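Monomethylamine methyltransferase mtmB1 (Methanosarcina barkeri, PDB 1NTH) catalyses the transfer of the methyl group of monomethylamine to the corrinoid cofactor of its partner protein MtmC, a step of methanogenesis from methylamine. Local coordinates at residues A[303-312]-A[406-417]; A[329-340]-A[361-372]. All coordinates share one frame; numbering follows the deposited sequence. Where two conformers were deposited one is given.

Interaction 1 of 2, residues A[303-312]-A[406-417]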
loop_
_atom_site.group_PDB
_atom_site.type_symbol
_atom_site.label_atom_id
_atom_site.label_comp_id
_atom_site.label_asym_id
_atom_site.label_seq_id
_atom_site.Cartn_x
_atom_site.Cartn_y
_atom_site.Cartn_z
ATOM N N TRP A 303 -28.947 -7.617 -39.003
ATOM C CA TRP A 303 -29.496 -8.026 -37.720
ATOM C C TRP A 303 -28.823 -7.416 -36.493
ATOM O O TRP A 303 -29.425 -7.357 -35.421
ATOM C CB TRP A 303 -29.471 -9.551 -37.632
ATOM C CG TRP A 303 -30.141 -10.211 -38.809
ATOM C CD1 TRP A 303 -29.594 -11.138 -39.648
ATOM C CD2 TRP A 303 -31.483 -9.997 -39.266
ATOM N NE1 TRP A 303 -30.513 -11.518 -40.599
ATOM C CE2 TRP A 303 -31.682 -10.834 -40.387
ATOM C CE3 TRP A 303 -32.540 -9.182 -38.834
ATOM C CZ2 TRP A 303 -32.894 -10.879 -41.087
ATOM C CZ3 TRP A 303 -33.749 -9.226 -39.531
ATOM C CH2 TRP A 303 -33.913 -10.072 -40.644
ATOM N N GLY A 304 -27.583 -6.964 -36.650
ATOM C CA GLY A 304 -26.874 -6.361 -35.533
ATOM C C GLY A 304 -26.566 -7.337 -34.410
ATOM O O GLY A 304 -26.391 -6.933 -33.259
ATOM N N SER A 305 -26.497 -8.621 -34.747
ATOM C CA SER A 305 -26.204 -9.667 -33.770
ATOM C C SER A 305 -24.875 -10.351 -34.071
ATOM O O SER A 305 -24.414 -10.369 -35.212
ATOM C CB SER A 305 -27.316 -10.717 -33.760
ATOM O OG SER A 305 -26.959 -11.825 -32.948
ATOM N N THR A 306 -24.272 -10.926 -33.036
ATOM C CA THR A 306 -22.998 -11.619 -33.170
ATOM C C THR A 306 -23.181 -13.133 -33.287
ATOM O O THR A 306 -22.206 -13.865 -33.447
ATOM C CB THR A 306 -22.103 -11.357 -31.945
ATOM O OG1 THR A 306 -22.834 -11.690 -30.759
ATOM C CG2 THR A 306 -21.672 -9.899 -31.890
ATOM N N ASN A 307 -24.420 -13.607 -33.212
ATOM C CA ASN A 307 -24.654 -15.042 -33.290
ATOM C C ASN A 307 -25.419 -15.541 -34.514
ATOM O O ASN A 307 -26.148 -16.531 -34.435
ATOM C CB ASN A 307 -25.342 -15.538 -32.015
ATOM C CG ASN A 307 -26.556 -14.717 -31.649
ATOM O OD1 ASN A 307 -26.515 -13.903 -30.724
ATOM N ND2 ASN A 307 -27.649 -14.920 -32.378
ATOM N N THR A 308 -25.265 -14.859 -35.642
ATOM C CA THR A 308 -25.920 -15.321 -36.858
ATOM C C THR A 308 -24.967 -16.367 -37.423
ATOM O O THR A 308 -23.804 -16.443 -37.011
ATOM C CB THR A 308 -26.107 -14.191 -37.898
ATOM O OG1 THR A 308 -24.829 -13.760 -38.378
ATOM C CG2 THR A 308 -26.851 -13.014 -37.281
ATOM N N ARG A 309 -25.448 -17.182 -38.351
ATOM C CA ARG A 309 -24.610 -18.214 -38.941
ATOM C C ARG A 309 -23.308 -17.632 -39.489
ATOM O O ARG A 309 -22.230 -18.185 -39.263
ATOM C CB ARG A 309 -25.377 -18.933 -40.056
ATOM C CG ARG A 309 -24.618 -20.071 -40.725
ATOM C CD ARG A 309 -25.529 -20.803 -41.712
ATOM N NE ARG A 309 -26.637 -21.473 -41.036
ATOM C CZ ARG A 309 -26.584 -22.709 -40.547
ATOM N NH1 ARG A 309 -25.472 -23.426 -40.662
ATOM N NH2 ARG A 309 -27.639 -23.228 -39.931
ATOM N N GLU A 310 -23.404 -16.509 -40.193
ATOM C CA GLU A 310 -22.226 -15.883 -40.778
ATOM C C GLU A 310 -21.223 -15.349 -39.760
ATOM O O GLU A 310 -20.024 -15.592 -39.888
ATOM C CB GLU A 310 -22.636 -14.753 -41.726
ATOM C CG GLU A 310 -23.488 -15.222 -42.899
ATOM C CD GLU A 310 -24.981 -15.115 -42.639
ATOM O OE1 GLU A 310 -25.395 -15.017 -41.462
ATOM O OE2 GLU A 310 -25.750 -15.139 -43.625
ATOM N N THR A 311 -21.710 -14.629 -38.754
ATOM C CA THR A 311 -20.825 -14.059 -37.741
ATOM C C THR A 311 -20.176 -15.132 -36.863
ATOM O O THR A 311 -19.046 -14.962 -36.402
ATOM C CB THR A 311 -21.568 -13.025 -36.859
ATOM O OG1 THR A 311 -22.726 -13.626 -36.273
ATOM C CG2 THR A 311 -21.997 -11.826 -37.700
ATOM N N LEU A 312 -20.882 -16.233 -36.627
ATOM C CA LEU A 312 -20.312 -17.315 -35.832
ATOM C C LEU A 312 -19.177 -17.961 -36.630
ATOM O O LEU A 312 -18.134 -18.305 -36.076
ATOM C CB LEU A 312 -21.383 -18.354 -35.479
ATOM C CG LEU A 312 -22.444 -17.897 -34.468
ATOM C CD1 LEU A 312 -23.509 -18.973 -34.309
ATOM C CD2 LEU A 312 -21.782 -17.601 -33.117
ATOM N N ASP A 406 -24.856 -26.353 -36.480
ATOM C CA ASP A 406 -25.729 -26.264 -37.643
ATOM C C ASP A 406 -27.183 -26.471 -37.228
ATOM O O ASP A 406 -28.076 -25.760 -37.690
ATOM C CB ASP A 406 -25.331 -27.305 -38.693
ATOM C CG ASP A 406 -26.225 -27.265 -39.919
ATOM O OD1 ASP A 406 -26.377 -26.177 -40.515
ATOM O OD2 ASP A 406 -26.777 -28.323 -40.285
ATOM N N LYS A 407 -27.417 -27.438 -36.347
ATOM C CA LYS A 407 -28.770 -27.723 -35.877
ATOM C C LYS A 407 -29.309 -26.624 -34.971
ATOM O O LYS A 407 -30.481 -26.252 -35.059
ATOM C CB LYS A 407 -28.803 -29.048 -35.112
ATOM C CG LYS A 407 -28.457 -30.273 -35.938
ATOM C CD LYS A 407 -28.518 -31.524 -35.077
ATOM C CE LYS A 407 -28.152 -32.767 -35.871
ATOM N NZ LYS A 407 -28.179 -33.988 -35.013
ATOM N N LEU A 408 -28.451 -26.110 -34.096
ATOM C CA LEU A 408 -28.854 -25.068 -33.159
ATOM C C LEU A 408 -29.182 -23.751 -33.845
ATOM O O LEU A 408 -30.233 -23.159 -33.595
ATOM C CB LEU A 408 -27.754 -24.849 -32.113
ATOM C CG LEU A 408 -27.995 -23.744 -31.078
ATOM C CD1 LEU A 408 -29.331 -23.952 -30.372
ATOM C CD2 LEU A 408 -26.850 -23.750 -30.076
ATOM N N VAL A 409 -28.289 -23.286 -34.710
ATOM C CA VAL A 409 -28.519 -22.028 -35.401
ATOM C C VAL A 409 -29.795 -22.104 -36.239
ATOM O O VAL A 409 -30.498 -21.108 -36.403
ATOM C CB VAL A 409 -27.316 -21.662 -36.296
ATOM C CG1 VAL A 409 -27.610 -20.383 -37.075
ATOM C CG2 VAL A 409 -26.069 -21.474 -35.428
ATOM N N SER A 410 -30.098 -23.293 -36.753
ATOM C CA SER A 410 -31.301 -23.486 -37.560
ATOM C C SER A 410 -32.569 -23.293 -36.736
ATOM O O SER A 410 -33.638 -23.013 -37.281
ATOM C CB SER A 410 -31.308 -24.886 -38.182
ATOM O OG SER A 410 -30.311 -25.007 -39.181
ATOM N N LEU A 411 -32.452 -23.436 -35.419
ATOM C CA LEU A 411 -33.604 -23.282 -34.540
ATOM C C LEU A 411 -34.062 -21.837 -34.362
ATOM O O LEU A 411 -35.182 -21.598 -33.910
ATOM C CB LEU A 411 -33.313 -23.886 -33.162
ATOM C CG LEU A 411 -33.116 -25.401 -33.063
ATOM C CD1 LEU A 411 -32.852 -25.784 -31.615
ATOM C CD2 LEU A 411 -34.353 -26.117 -33.583
ATOM N N TYR A 412 -33.219 -20.870 -34.715
ATOM C CA TYR A 412 -33.603 -19.473 -34.545
ATOM C C TYR A 412 -33.284 -18.528 -35.701
ATOM O O TYR A 412 -33.808 -17.415 -35.747
ATOM C CB TYR A 412 -32.976 -18.911 -33.253
ATOM C CG TYR A 412 -31.453 -18.850 -33.245
ATOM C CD1 TYR A 412 -30.763 -17.970 -34.080
ATOM C CD2 TYR A 412 -30.706 -19.672 -32.399
ATOM C CE1 TYR A 412 -29.366 -17.908 -34.075
ATOM C CE2 TYR A 412 -29.309 -19.620 -32.386
ATOM C CZ TYR A 412 -28.647 -18.737 -33.224
ATOM O OH TYR A 412 -27.269 -18.682 -33.215
ATOM N N GLU A 413 -32.448 -18.957 -36.640
ATOM C CA GLU A 413 -32.053 -18.077 -37.738
ATOM C C GLU A 413 -33.153 -17.609 -38.688
ATOM O O GLU A 413 -32.911 -16.767 -39.551
ATOM C CB GLU A 413 -30.905 -18.708 -38.536
ATOM C CG GLU A 413 -31.281 -19.855 -39.450
ATOM C CD GLU A 413 -30.057 -20.482 -40.095
ATOM O OE1 GLU A 413 -29.070 -19.749 -40.330
ATOM O OE2 GLU A 413 -30.080 -21.699 -40.379
ATOM N N LYS A 414 -34.361 -18.131 -38.527
ATOM C CA LYS A 414 -35.467 -17.718 -39.384
ATOM C C LYS A 414 -36.399 -16.777 -38.629
ATOM O O LYS A 414 -37.436 -16.364 -39.149
ATOM C CB LYS A 414 -36.233 -18.953 -39.870
ATOM C CG LYS A 414 -35.419 -19.901 -40.731
ATOM C CD LYS A 414 -35.033 -19.261 -42.052
ATOM C CE LYS A 414 -34.258 -20.231 -42.925
ATOM N NZ LYS A 414 -33.870 -19.615 -44.222
ATOM N N ASN A 415 -36.007 -16.416 -37.409
ATOM C CA ASN A 415 -36.826 -15.550 -36.568
ATOM C C ASN A 415 -36.153 -14.246 -36.138
ATOM O O ASN A 415 -36.590 -13.619 -35.174
ATOM C CB ASN A 415 -37.254 -16.324 -35.321
ATOM C CG ASN A 415 -37.928 -17.638 -35.657
ATOM O OD1 ASN A 415 -37.944 -18.565 -34.845
ATOM N ND2 ASN A 415 -38.497 -17.726 -36.854
ATOM N N TYR A 416 -35.106 -13.833 -36.842
ATOM C CA TYR A 416 -34.404 -12.601 -36.484
ATOM C C TYR A 416 -35.330 -11.387 -36.478
ATOM O O TYR A 416 -35.304 -10.584 -35.545
ATOM C CB TYR A 416 -33.239 -12.357 -37.446
ATOM C CG TYR A 416 -32.119 -13.369 -37.322
ATOM C CD1 TYR A 416 -31.472 -13.858 -38.455
ATOM C CD2 TYR A 416 -31.710 -13.844 -36.073
ATOM C CE1 TYR A 416 -30.446 -14.797 -38.354
ATOM C CE2 TYR A 416 -30.684 -14.784 -35.960
ATOM C CZ TYR A 416 -30.060 -15.255 -37.105
ATOM O OH TYR A 416 -29.059 -16.195 -37.009
ATOM N N ALA A 417 -36.149 -11.260 -37.517
ATOM C CA ALA A 417 -37.070 -10.134 -37.626
ATOM C C ALA A 417 -38.145 -10.141 -36.545
ATOM O O ALA A 417 -38.685 -9.091 -36.197
ATOM C CB ALA A 417 -37.721 -10.130 -39.007
HETATM O O HOH W 1 -28.149 -17.162 -39.364
#
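R309 reaches across to the 406-417 segment and is held between two carboxylates. CG stands anti to the backbone N (chi1 -178°), and a bend at chi3 turns the guanidinium toward E413 and D406. E413 is gripped side-on: NE of R309 gives its hydrogen to OE1 of E413 at 3.1 Å, while NH2 of R309 reaches OE2 of E413 at 2.9 Å. OE1 offers its syn lone pair, both oxygens lie close to the guanidinium plane, and the two planes are 34° apart. D406 is met differently, NH1 of R309 lying 2.9 Å from OD1 of D406 on the anti lone pair, with the planes 71° apart. CB of V409 lies over one guanidinium face while its branches divide, CG1 against CB of R309 and CG2 against CD1 of L312, which suits a beta-branched residue.

Farther along, CB of Y416 sits 3.5 Å from the centroid of the six-membered ring of W303, almost straight above it, in a CH-pi contact; CD1 of the phenol comes over the same indole 3.3 Å from NE1 of W303, the two rings meeting obliquely. OH of Y416 lies against CA and CB of T308, the N-cap residue of helix 309-325. A water joins this hydroxyl to the backbone N of R309 and to OE1 of E413.

The second tyrosine, Y412, donates from OH to the backbone O of N307 at 2.7 Å, in the carbonyl plane, and the N307 amide stands nearly perpendicular to its ring. ND2 of N307 is hydrogen-bonded to E348 of helix 343-359.

One arginine facing two acids probably favours ionised carboxylates, and the two-nitrogen grip on E413 limits rotation of the guanidinium, while the water links this charged cluster to the first turn of helix 309-325.

Interaction 2 of 2, residues A[329-340]-A[361-372]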
loop_
_atom_site.group_PDB
_atom_site.type_symbol
_atom_site.label_atom_id
_atom_site.label_comp_id
_atom_site.label_asym_id
_atom_site.label_seq_id
_atom_site.Cartn_x
_atom_site.Cartn_y
_atom_site.Cartn_z
ATOM N N LEU A 329 -3.834 -13.769 -27.060
ATOM C CA LEU A 329 -4.969 -14.104 -26.203
ATOM C C LEU A 329 -6.180 -13.328 -26.714
ATOM O O LEU A 329 -6.062 -12.150 -27.056
ATOM C CB LEU A 329 -4.664 -13.724 -24.750
ATOM C CG LEU A 329 -3.480 -14.483 -24.135
ATOM C CD1 LEU A 329 -3.103 -13.847 -22.794
ATOM C CD2 LEU A 329 -3.843 -15.951 -23.963
ATOM N N SER A 330 -7.341 -13.974 -26.768
ATOM C CA SER A 330 -8.524 -13.291 -27.287
ATOM C C SER A 330 -9.847 -13.684 -26.647
ATOM O O SER A 330 -9.937 -14.636 -25.875
ATOM C CB SER A 330 -8.629 -13.531 -28.793
ATOM O OG SER A 330 -9.035 -14.863 -29.050
ATOM N N GLY A 331 -10.883 -12.930 -26.990
ATOM C CA GLY A 331 -12.201 -13.210 -26.466
ATOM C C GLY A 331 -13.224 -12.785 -27.495
ATOM O O GLY A 331 -12.861 -12.240 -28.540
ATOM N N ASN A 332 -14.495 -13.045 -27.218
ATOM C CA ASN A 332 -15.563 -12.644 -28.129
ATOM C C ASN A 332 -16.693 -12.054 -27.294
ATOM O O ASN A 332 -16.905 -12.463 -26.148
ATOM C CB ASN A 332 -16.056 -13.841 -28.951
ATOM C CG ASN A 332 -16.776 -13.412 -30.226
ATOM O OD1 ASN A 332 -16.811 -12.225 -30.560
ATOM N ND2 ASN A 332 -17.344 -14.374 -30.944
ATOM N N GLN A 333 -17.409 -11.087 -27.869
ATOM C CA GLN A 333 -18.504 -10.398 -27.191
ATOM C C GLN A 333 -19.861 -10.847 -27.732
ATOM O O GLN A 333 -19.998 -11.169 -28.911
ATOM C CB GLN A 333 -18.349 -8.882 -27.322
ATOM C CG GLN A 333 -18.103 -8.388 -28.726
ATOM C CD GLN A 333 -17.773 -6.909 -28.765
ATOM O OE1 GLN A 333 -18.636 -6.061 -28.560
ATOM N NE2 GLN A 333 -16.514 -6.595 -29.019
ATOM N N TYR A 334 -20.856 -10.853 -26.849
ATOM C CA TYR A 334 -22.203 -11.347 -27.150
ATOM C C TYR A 334 -23.336 -10.340 -27.341
ATOM O O TYR A 334 -23.682 -9.606 -26.415
ATOM C CB TYR A 334 -22.615 -12.322 -26.037
ATOM C CG TYR A 334 -21.771 -13.575 -25.963
ATOM C CD1 TYR A 334 -20.379 -13.505 -25.836
ATOM C CD2 TYR A 334 -22.359 -14.833 -26.075
ATOM C CE1 TYR A 334 -19.599 -14.659 -25.835
ATOM C CE2 TYR A 334 -21.594 -15.989 -26.072
ATOM C CZ TYR A 334 -20.213 -15.898 -25.959
ATOM O OH TYR A 334 -19.456 -17.043 -26.018
ATOM N N TYR A 335 -23.928 -10.343 -28.539
ATOM C CA TYR A 335 -25.057 -9.473 -28.887
ATOM C C TYR A 335 -26.223 -10.265 -29.475
ATOM O O TYR A 335 -26.361 -10.350 -30.695
ATOM C CB TYR A 335 -24.641 -8.398 -29.888
ATOM C CG TYR A 335 -23.923 -7.221 -29.282
ATOM C CD1 TYR A 335 -22.533 -7.197 -29.186
ATOM C CD2 TYR A 335 -24.636 -6.109 -28.835
ATOM C CE1 TYR A 335 -21.870 -6.088 -28.666
ATOM C CE2 TYR A 335 -23.984 -4.999 -28.313
ATOM C CZ TYR A 335 -22.604 -4.992 -28.235
ATOM O OH TYR A 335 -21.964 -3.872 -27.759
ATOM N N PRO A 336 -27.069 -10.860 -28.624
ATOM C CA PRO A 336 -28.211 -11.625 -29.139
ATOM C C PRO A 336 -29.307 -10.665 -29.607
ATOM O O PRO A 336 -29.357 -9.513 -29.170
ATOM C CB PRO A 336 -28.676 -12.430 -27.925
ATOM C CG PRO A 336 -27.465 -12.470 -27.026
ATOM C CD PRO A 336 -26.893 -11.092 -27.181
ATOM N N CYS A 337 -30.183 -11.140 -30.488
ATOM C CA CYS A 337 -31.289 -10.323 -30.984
ATOM C C CYS A 337 -32.395 -10.239 -29.938
ATOM O O CYS A 337 -32.944 -9.165 -29.677
ATOM C CB CYS A 337 -31.887 -10.929 -32.259
ATOM S SG CYS A 337 -30.851 -10.844 -33.724
ATOM N N ALA A 338 -32.716 -11.384 -29.346
ATOM C CA ALA A 338 -33.776 -11.475 -28.350
ATOM C C ALA A 338 -33.393 -10.899 -26.990
ATOM O O ALA A 338 -32.212 -10.822 -26.641
ATOM C CB ALA A 338 -34.210 -12.928 -28.199
ATOM N N GLY A 339 -34.410 -10.505 -26.228
ATOM C CA GLY A 339 -34.188 -9.935 -24.912
ATOM C C GLY A 339 -34.212 -10.972 -23.806
ATOM O O GLY A 339 -34.508 -12.142 -24.054
ATOM N N PRO A 340 -33.910 -10.567 -22.563
ATOM C CA PRO A 340 -33.895 -11.476 -21.415
ATOM C C PRO A 340 -35.215 -12.194 -21.170
ATOM O O PRO A 340 -36.286 -11.710 -21.543
ATOM C CB PRO A 340 -33.532 -10.556 -20.247
ATOM C CG PRO A 340 -32.728 -9.487 -20.895
ATOM C CD PRO A 340 -33.514 -9.211 -22.150
ATOM N N ARG A 361 -11.354 -19.513 -27.830
ATOM C CA ARG A 361 -11.358 -18.210 -27.162
ATOM C C ARG A 361 -10.967 -18.375 -25.699
ATOM O O ARG A 361 -11.359 -19.347 -25.055
ATOM C CB ARG A 361 -12.746 -17.564 -27.223
ATOM C CG ARG A 361 -13.217 -17.177 -28.613
ATOM C CD ARG A 361 -12.474 -15.968 -29.165
ATOM N NE ARG A 361 -12.916 -15.675 -30.526
ATOM C CZ ARG A 361 -12.398 -14.732 -31.307
ATOM N NH1 ARG A 361 -11.409 -13.963 -30.873
ATOM N NH2 ARG A 361 -12.859 -14.576 -32.542
ATOM N N GLU A 362 -10.198 -17.426 -25.176
ATOM C CA GLU A 362 -9.792 -17.487 -23.777
ATOM C C GLU A 362 -10.829 -16.825 -22.878
ATOM O O GLU A 362 -10.976 -17.198 -21.715
ATOM C CB GLU A 362 -8.444 -16.794 -23.567
ATOM C CG GLU A 362 -7.224 -17.585 -24.017
ATOM C CD GLU A 362 -7.044 -17.630 -25.521
ATOM O OE1 GLU A 362 -7.423 -16.656 -26.206
ATOM O OE2 GLU A 362 -6.500 -18.637 -26.020
ATOM N N ILE A 363 -11.543 -15.841 -23.418
ATOM C CA ILE A 363 -12.544 -15.113 -22.648
ATOM C C ILE A 363 -13.868 -14.940 -23.395
ATOM O O ILE A 363 -13.882 -14.648 -24.591
ATOM C CB ILE A 363 -12.018 -13.705 -22.273
ATOM C CG1 ILE A 363 -10.743 -13.832 -21.427
ATOM C CG2 ILE A 363 -13.092 -12.928 -21.518
ATOM C CD1 ILE A 363 -10.047 -12.502 -21.158
ATOM N N LEU A 364 -14.974 -15.136 -22.683
ATOM C CA LEU A 364 -16.313 -14.955 -23.244
ATOM C C LEU A 364 -16.876 -13.738 -22.512
ATOM O O LEU A 364 -17.010 -13.759 -21.289
ATOM C CB LEU A 364 -17.192 -16.179 -22.965
ATOM C CG LEU A 364 -16.615 -17.550 -23.320
ATOM C CD1 LEU A 364 -17.682 -18.620 -23.097
ATOM C CD2 LEU A 364 -16.151 -17.552 -24.764
ATOM N N SER A 365 -17.206 -12.682 -23.252
ATOM C CA SER A 365 -17.718 -11.454 -22.642
ATOM C C SER A 365 -19.175 -11.202 -23.050
ATOM O O SER A 365 -19.447 -10.759 -24.166
ATOM C CB SER A 365 -16.832 -10.274 -23.070
ATOM O OG SER A 365 -16.998 -9.147 -22.224
ATOM N N GLY A 366 -20.104 -11.487 -22.138
ATOM C CA GLY A 366 -21.520 -11.302 -22.429
ATOM C C GLY A 366 -22.356 -11.106 -21.176
ATOM O O GLY A 366 -21.824 -11.163 -20.071
ATOM N N VAL A 367 -23.670 -10.933 -21.316
ATOM C CA VAL A 367 -24.361 -10.953 -22.603
ATOM C C VAL A 367 -25.157 -9.663 -22.808
ATOM O O VAL A 367 -25.957 -9.282 -21.956
ATOM C CB VAL A 367 -25.341 -12.151 -22.652
ATOM C CG1 VAL A 367 -26.145 -12.127 -23.941
ATOM C CG2 VAL A 367 -24.569 -13.461 -22.511
ATOM N N ALA A 368 -24.936 -8.989 -23.932
ATOM C CA ALA A 368 -25.666 -7.759 -24.210
ATOM C C ALA A 368 -26.974 -8.122 -24.911
ATOM O O ALA A 368 -27.122 -7.940 -26.119
ATOM C CB ALA A 368 -24.838 -6.842 -25.081
ATOM N N SER A 369 -27.911 -8.649 -24.134
ATOM C CA SER A 369 -29.209 -9.059 -24.653
ATOM C C SER A 369 -29.955 -7.893 -25.290
ATOM O O SER A 369 -29.669 -6.730 -25.005
ATOM C CB SER A 369 -30.037 -9.667 -23.522
ATOM O OG SER A 369 -29.305 -10.709 -22.899
ATOM N N ALA A 370 -30.916 -8.215 -26.155
ATOM C CA ALA A 370 -31.695 -7.196 -26.852
ATOM C C ALA A 370 -30.757 -6.275 -27.626
ATOM O O ALA A 370 -30.999 -5.069 -27.734
ATOM C CB ALA A 370 -32.528 -6.394 -25.859
ATOM N N LYS A 371 -29.686 -6.860 -28.157
ATOM C CA LYS A 371 -28.684 -6.137 -28.934
ATOM C C LYS A 371 -27.979 -5.035 -28.145
ATOM O O LYS A 371 -27.341 -4.158 -28.726
ATOM C CB LYS A 371 -29.320 -5.553 -30.201
ATOM C CG LYS A 371 -29.971 -6.610 -31.080
ATOM C CD LYS A 371 -30.565 -6.020 -32.350
ATOM C CE LYS A 371 -31.357 -7.075 -33.106
ATOM N NZ LYS A 371 -31.973 -6.525 -34.348
ATOM N N GLY A 372 -28.110 -5.089 -26.824
ATOM C CA GLY A 372 -27.464 -4.118 -25.956
ATOM C C GLY A 372 -27.888 -2.669 -26.088
ATOM O O GLY A 372 -27.147 -1.772 -25.688
HETATM O O HOH W 2 -6.882 -16.790 -28.764
#
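R361 lies along the start of strand 330-333, its chain bent at chi2 (-72°) so that the guanidinium turns back over S330, G331 and N332. Beyond CB and CG, CD packs 3.6 Å from OG of S330 and near the carbonyl carbon of G331. NE then passes CB of N332, which covers one face of the guanidinium at 4.0 Å from NE. NH1 gives a weak hydrogen bond to OG of S330, and NH2 forms a salt bridge with D296 of the neighbouring strand 293-300. Substituting an alanine for R361 would probably leave D296 without this buried positive mate and open a gap over G331.

OE1 of E362 accepts a hydrogen bond from the backbone N of S330 at 2.7 Å, nearly straight (169°). Downstream the parallel ladder continues through S365 N to N332 O at 2.9 Å. G366 suits its place because a side chain there would run into CB of Y334. Past the strands, CB of A368 lies over one face of the Y335 ring, and CG1 of V367 presses on CG of P336 at 3.4 Å.

Two parallel neighbours joined through helix 343-359 form a beta-alpha-beta crossover, the repeating unit of the TIM barrel.

Overall arrangement
Interaction 2 pairs two adjacent barrel strands, its centre about 7 Å from the centre of the folded chain; interaction 1, whose centre lies about 18 Å from it, brings the start of helix 309-325 to the end of helix 398-410. Their centres are 14 Å apart, yet they touch: OG of S305 lies 2.8 Å from the backbone O of Y335, and OG1 of T306 2.8 Å from the backbone N of Y335, both probable hydrogen bonds. OG of S365, whose strongest polar partner is Q127, is also hydrogen-bonded to the pyrrolysine at position 202. This places strand 363-366 beside the UAG-encoded residue, which probably marks the active site, whereas interaction 1 lies farther out.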